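Local atomic coordinates of calcium-regulated actin-bundling protein (Dictyostelium discoideum, PDB entry 4X3N), a protein that binds and bundles actin filaments under the control of calcium, and may contribute to the structure and reorganization of filopodia and pseudopodia during cell movement. Residues Y74-M77 / H78-I82; E60-F63 / I64-G68; L225-I228 / D229-P232. All blocks are in the same frame, centred on the assembly; numbering follows the deposited sequence.

Interaction 1 of 3, residues Y74-M77 / H78-I82; sequences YADM and HCKGI
D76 OD2 is gripped twice: K80 NZ, one helical turn further on, gives it a salt bridge of 3.0 Å on the syn lone pair, and the hydroxyl of Y88 bonds it from the following loop. The lysine chain, extended beyond CG, passes the carboxylate at a slant, while the carboxylate swings in from CG anti to the backbone N (chi1 -165°). A water lies 3.0 Å from D76 OD1 and accepts from K80 NZ. In the backbone of the same turn, K80 N donates to D76 O at 2.9 Å. The helix 61-79 ends here in a Schellman motif: I82 N reaches back to M77 O at 2.8 Å, nearly straight. G81 N bonds H78 O at 3.0 Å, and G81 supplies the positive phi of the C-prime residue. Past the turn, M77 CE lies 4.3 Å from I82 CG2, and Y88 packs on both residues. On another side of the helix the imidazole of H78 lies flat against Y74 O, which sits 3.2 Å above the ring centre, while H78 also packs on N146 of the second subunit.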
# COMPACT_ATOMS: atom_id res chain seq x y z
N TYR A 74 2.91 1.39 -18.78
CA TYR A 74 3.10 2.81 -18.51
C TYR A 74 2.38 3.25 -17.23
O TYR A 74 2.90 4.07 -16.51
CB TYR A 74 2.68 3.68 -19.66
CG TYR A 74 3.86 3.87 -20.61
CD1 TYR A 74 4.89 4.75 -20.29
CD2 TYR A 74 3.98 3.12 -21.77
CE1 TYR A 74 5.98 4.90 -21.12
CE2 TYR A 74 5.07 3.26 -22.61
CZ TYR A 74 6.06 4.15 -22.29
OH TYR A 74 7.13 4.29 -23.13
N ALA A 75 1.21 2.70 -16.98
CA ALA A 75 0.45 3.04 -15.76
C ALA A 75 1.18 2.60 -14.52
O ALA A 75 1.30 3.39 -13.55
CB ALA A 75 -0.95 2.50 -15.83
N ASP A 76 1.76 1.39 -14.57
CA ASP A 76 2.60 0.87 -13.51
C ASP A 76 3.88 1.68 -13.28
O ASP A 76 4.25 2.01 -12.13
CB ASP A 76 2.97 -0.60 -13.79
CG ASP A 76 3.51 -1.29 -12.59
OD1 ASP A 76 2.93 -1.20 -11.50
OD2 ASP A 76 4.55 -1.95 -12.68
N MET A 77 4.57 2.01 -14.37
CA MET A 77 5.77 2.88 -14.29
C MET A 77 5.51 4.19 -13.55
O MET A 77 6.27 4.60 -12.69
CB MET A 77 6.23 3.24 -15.68
CG MET A 77 7.03 2.10 -16.33
SD MET A 77 7.33 2.43 -18.09
CE MET A 77 8.50 3.77 -17.95
N HIS A 78 4.42 4.86 -13.89
CA HIS A 78 4.12 6.07 -13.22
C HIS A 78 3.87 5.83 -11.73
O HIS A 78 4.26 6.63 -10.91
CB HIS A 78 2.91 6.70 -13.87
CG HIS A 78 3.17 7.07 -15.27
ND1 HIS A 78 2.17 7.39 -16.16
CD2 HIS A 78 4.34 7.14 -15.95
CE1 HIS A 78 2.73 7.66 -17.33
NE2 HIS A 78 4.04 7.53 -17.22
N CYS A 79 3.19 4.75 -11.41
CA CYS A 79 2.85 4.45 -10.07
C CYS A 79 4.15 4.37 -9.37
O CYS A 79 4.22 4.83 -8.25
CB CYS A 79 2.15 3.12 -9.97
SG CYS A 79 1.90 2.51 -8.31
N LYS A 80 5.15 3.74 -9.98
CA LYS A 80 6.41 3.50 -9.31
C LYS A 80 7.41 4.63 -9.50
O LYS A 80 8.52 4.48 -9.11
CB LYS A 80 7.03 2.18 -9.79
CG LYS A 80 6.17 1.03 -9.34
CD LYS A 80 6.49 -0.27 -10.00
CE LYS A 80 5.74 -1.34 -9.26
NZ LYS A 80 5.75 -2.62 -9.97
N GLY A 81 6.98 5.77 -10.03
CA GLY A 81 7.87 6.85 -10.36
C GLY A 81 9.04 6.50 -11.25
O GLY A 81 10.14 7.00 -10.99
N ILE A 82 8.82 5.64 -12.28
CA ILE A 82 9.84 5.34 -13.28
C ILE A 82 9.44 6.04 -14.61
O ILE A 82 8.32 5.96 -15.02
CB ILE A 82 9.99 3.83 -13.51
CG1 ILE A 82 10.14 3.06 -12.22
CG2 ILE A 82 11.12 3.57 -14.51
CD1 ILE A 82 11.49 3.17 -11.56
O HOH W 1 2.86 -3.94 -10.26

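Interaction 2 of 3, residues E60-F63 / I64-G68; sequences EAEF and IYSVG
F63 turns one ring face to V67 on the first turns of helix 61-79, where a wider pi-type turn interrupts the alpha-helical pattern. Among the backbone bonds, I64 N to E60 O, Y65 N to A61 O and S66 N to E62 O keep the alpha-helical step of four residues. At F63 the pattern changes: its carbonyl oxygen accepts from both V67 N and G68 N, each at 2.9 Å, the bond from G68 being the straighter at 167°. One acceptor thus serves a four-residue and a five-residue step, the second being the mark of the pi-type turn.

The apolar contact is a CH-pi interaction. The phenyl group reaches outward from the helix, and V67 CB stands over one of its faces, 3.8 Å from the centroid of the F63 ring and only 7° off its normal. V67 CG1 comes within 3.7 Å of F63 CZ. C110 and Y156 also pack on F63, while L106 and F109 of helix 96-111 meet V67. Were F63 an alanine, V67 would probably lose the ring face it packs on, and a gap would be likely to open toward C110 and Y156. Elsewhere on the helix, I64 CD1 lies 4.2 Å from E60 CB, and I64 continues onto F153 and L157.

The polar side chains meet at E62, whose chain bends at chi2 to bring its carboxylate back over S66. R281 of helix 273-290 forms a salt bridge with E62 OE1, and S66 meets the other oxygen. S66 OG donates to E62 OE2 at 2.7 Å, approaching from above the carboxylate plane, 48° out of it.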
# COMPACT_ATOMS: atom_id res chain seq x y z
N GLU A 60 -6.29 -10.73 -32.07
CA GLU A 60 -6.11 -9.55 -31.22
C GLU A 60 -4.75 -9.52 -30.59
O GLU A 60 -4.39 -8.56 -29.91
CB GLU A 60 -7.10 -9.55 -30.09
CG GLU A 60 -8.51 -9.81 -30.56
CD GLU A 60 -9.02 -8.81 -31.60
OE1 GLU A 60 -9.01 -7.59 -31.30
OE2 GLU A 60 -9.52 -9.29 -32.67
N ALA A 61 -3.97 -10.55 -30.82
CA ALA A 61 -2.66 -10.59 -30.18
C ALA A 61 -1.89 -9.31 -30.36
O ALA A 61 -1.35 -8.75 -29.40
CB ALA A 61 -1.86 -11.79 -30.67
N GLU A 62 -1.87 -8.79 -31.55
CA GLU A 62 -1.16 -7.57 -31.81
C GLU A 62 -1.64 -6.38 -30.96
O GLU A 62 -0.84 -5.58 -30.51
CB GLU A 62 -1.22 -7.21 -33.30
CG GLU A 62 -0.47 -5.94 -33.65
CD GLU A 62 1.01 -6.02 -33.34
OE1 GLU A 62 1.59 -7.13 -33.22
OE2 GLU A 62 1.60 -4.96 -33.11
N PHE A 63 -2.93 -6.27 -30.75
CA PHE A 63 -3.41 -5.22 -29.91
C PHE A 63 -3.01 -5.47 -28.45
O PHE A 63 -2.66 -4.56 -27.71
CB PHE A 63 -4.93 -5.22 -30.00
CG PHE A 63 -5.56 -4.11 -29.27
CD1 PHE A 63 -5.82 -4.21 -27.89
CD2 PHE A 63 -5.97 -2.96 -29.95
CE1 PHE A 63 -6.42 -3.16 -27.21
CE2 PHE A 63 -6.59 -1.91 -29.27
CZ PHE A 63 -6.79 -1.98 -27.90
N ILE A 64 -3.05 -6.70 -28.06
CA ILE A 64 -2.77 -7.06 -26.66
C ILE A 64 -1.34 -6.64 -26.39
O ILE A 64 -1.01 -6.07 -25.33
CB ILE A 64 -3.04 -8.54 -26.41
CG1 ILE A 64 -4.54 -8.79 -26.32
CG2 ILE A 64 -2.38 -8.98 -25.05
CD1 ILE A 64 -4.93 -10.20 -26.56
N TYR A 65 -0.49 -6.91 -27.37
CA TYR A 65 0.94 -6.63 -27.27
C TYR A 65 1.30 -5.18 -27.36
O TYR A 65 2.01 -4.62 -26.48
CB TYR A 65 1.70 -7.41 -28.36
CG TYR A 65 3.19 -7.23 -28.29
CD1 TYR A 65 3.81 -6.18 -29.00
CD2 TYR A 65 4.00 -8.09 -27.55
CE1 TYR A 65 5.19 -6.00 -28.94
CE2 TYR A 65 5.37 -7.90 -27.49
CZ TYR A 65 5.94 -6.85 -28.19
OH TYR A 65 7.31 -6.68 -28.14
N SER A 66 0.76 -4.52 -28.39
CA SER A 66 1.16 -3.16 -28.71
C SER A 66 0.43 -2.09 -27.90
O SER A 66 0.99 -1.03 -27.66
CB SER A 66 0.92 -2.88 -30.20
OG SER A 66 1.93 -3.55 -30.89
N VAL A 67 -0.80 -2.37 -27.53
CA VAL A 67 -1.64 -1.40 -26.86
C VAL A 67 -1.99 -1.80 -25.45
O VAL A 67 -1.83 -1.00 -24.54
CB VAL A 67 -2.97 -1.20 -27.61
CG1 VAL A 67 -3.80 -0.07 -26.99
CG2 VAL A 67 -2.75 -0.92 -29.08
N GLY A 68 -2.50 -3.01 -25.24
CA GLY A 68 -2.86 -3.44 -23.87
C GLY A 68 -1.66 -3.48 -22.94
O GLY A 68 -1.61 -2.78 -21.88

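Interaction 3 of 3, residues L225-I228 / D229-P232; sequences LAQI and DSGP
S230 CB stands 3.8 Å from Q227 O, and the chain beyond it is a single hydroxyl that works in both directions. Its first torsion (chi1 52°) places OG between the backbone N and the carbonyl carbon, turned back to the end of helix 220-227. There S230 OG donates to Q227 O at 2.8 Å, in the carbonyl plane and on a lone pair. The same hydroxyl accepts from Q227 NE2 at 3.0 Å; this bond is bent (131°), and the serine lies tilted out of the amide plane. The glutamine reaches it by bending at chi2.

Q227 O is shared, since S230 N donates to it as well, at 2.9 Å and nearly straight (170°). One residue on, G231 N bonds I228 O at 2.9 Å, coming from above the carbonyl plane. Within the turn, D229 OD1 lies 3.4 Å from I228 CG2 and takes a hydrogen bond from Y200 on helix 181-211, while I228 packs on K204 of that helix. Three-residue backbone steps of this kind, with G231 in the N-cap position before helix 232-255, are those of a tight 3-10-like turn linking two helices, here within the C-terminal F-actin-bundling family region.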
# COMPACT_ATOMS: atom_id res chain seq x y z
N LEU A 225 30.66 8.59 -25.72
CA LEU A 225 29.27 8.61 -26.17
C LEU A 225 29.25 8.45 -27.67
O LEU A 225 28.51 7.63 -28.21
CB LEU A 225 28.58 9.89 -25.76
CG LEU A 225 27.17 9.78 -25.22
CD1 LEU A 225 26.45 11.07 -25.55
CD2 LEU A 225 26.40 8.58 -25.74
N ALA A 226 30.13 9.19 -28.35
CA ALA A 226 30.17 9.13 -29.80
C ALA A 226 30.56 7.75 -30.27
O ALA A 226 30.11 7.30 -31.30
CB ALA A 226 31.16 10.16 -30.35
N GLN A 227 31.41 7.07 -29.51
CA GLN A 227 31.91 5.78 -29.94
C GLN A 227 31.07 4.57 -29.43
O GLN A 227 31.36 3.40 -29.76
CB GLN A 227 33.36 5.65 -29.50
CG GLN A 227 34.15 4.63 -30.31
CD GLN A 227 34.36 5.06 -31.76
OE1 GLN A 227 35.27 5.84 -32.06
NE2 GLN A 227 33.55 4.54 -32.68
N ILE A 228 30.02 4.86 -28.68
CA ILE A 228 29.40 3.86 -27.80
C ILE A 228 29.00 2.58 -28.47
O ILE A 228 29.09 1.52 -27.86
CB ILE A 228 28.18 4.43 -27.04
CG1 ILE A 228 27.81 3.50 -25.91
CG2 ILE A 228 26.99 4.62 -27.99
CD1 ILE A 228 26.94 4.13 -24.88
N ASP A 229 28.56 2.65 -29.71
CA ASP A 229 28.09 1.44 -30.35
C ASP A 229 29.17 0.53 -30.92
O ASP A 229 28.88 -0.46 -31.55
CB ASP A 229 27.10 1.79 -31.42
CG ASP A 229 25.87 2.38 -30.84
OD1 ASP A 229 25.51 2.06 -29.68
OD2 ASP A 229 25.23 3.17 -31.55
N SER A 230 30.43 0.86 -30.69
CA SER A 230 31.48 -0.08 -30.98
C SER A 230 32.13 -0.42 -29.64
O SER A 230 33.19 -1.00 -29.57
CB SER A 230 32.47 0.57 -31.99
OG SER A 230 32.90 1.85 -31.54
N GLY A 231 31.45 -0.08 -28.55
CA GLY A 231 31.93 -0.39 -27.20
C GLY A 231 31.49 -1.76 -26.70
O GLY A 231 30.80 -2.48 -27.37
N PRO A 232 31.94 -2.12 -25.51
CA PRO A 232 31.64 -3.43 -24.99
C PRO A 232 30.18 -3.69 -24.76
O PRO A 232 29.70 -4.75 -25.07
CB PRO A 232 32.37 -3.46 -23.64
CG PRO A 232 32.93 -2.12 -23.42
CD PRO A 232 33.00 -1.45 -24.75

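Overall arrangement
Interactions 2 and 1 lie in series on one helix, 61-79: the first covers its buried start, the second its partly buried end. Their centres are 20 Å apart and their nearest atoms about 7 Å, so they do not touch. Helix 96-111 packs against both, meeting F63 and V67 at one end and A75 and C79 at the other. The bound calcium ion, held by D144, N146, D148, R150 and E155 in what looks like an EF-hand loop, is about 13 Å from the side chain of D76. Interaction 3 stands apart at the surface, with its centre 30 Å from that of interaction 1 and 34 Å from that of interaction 2.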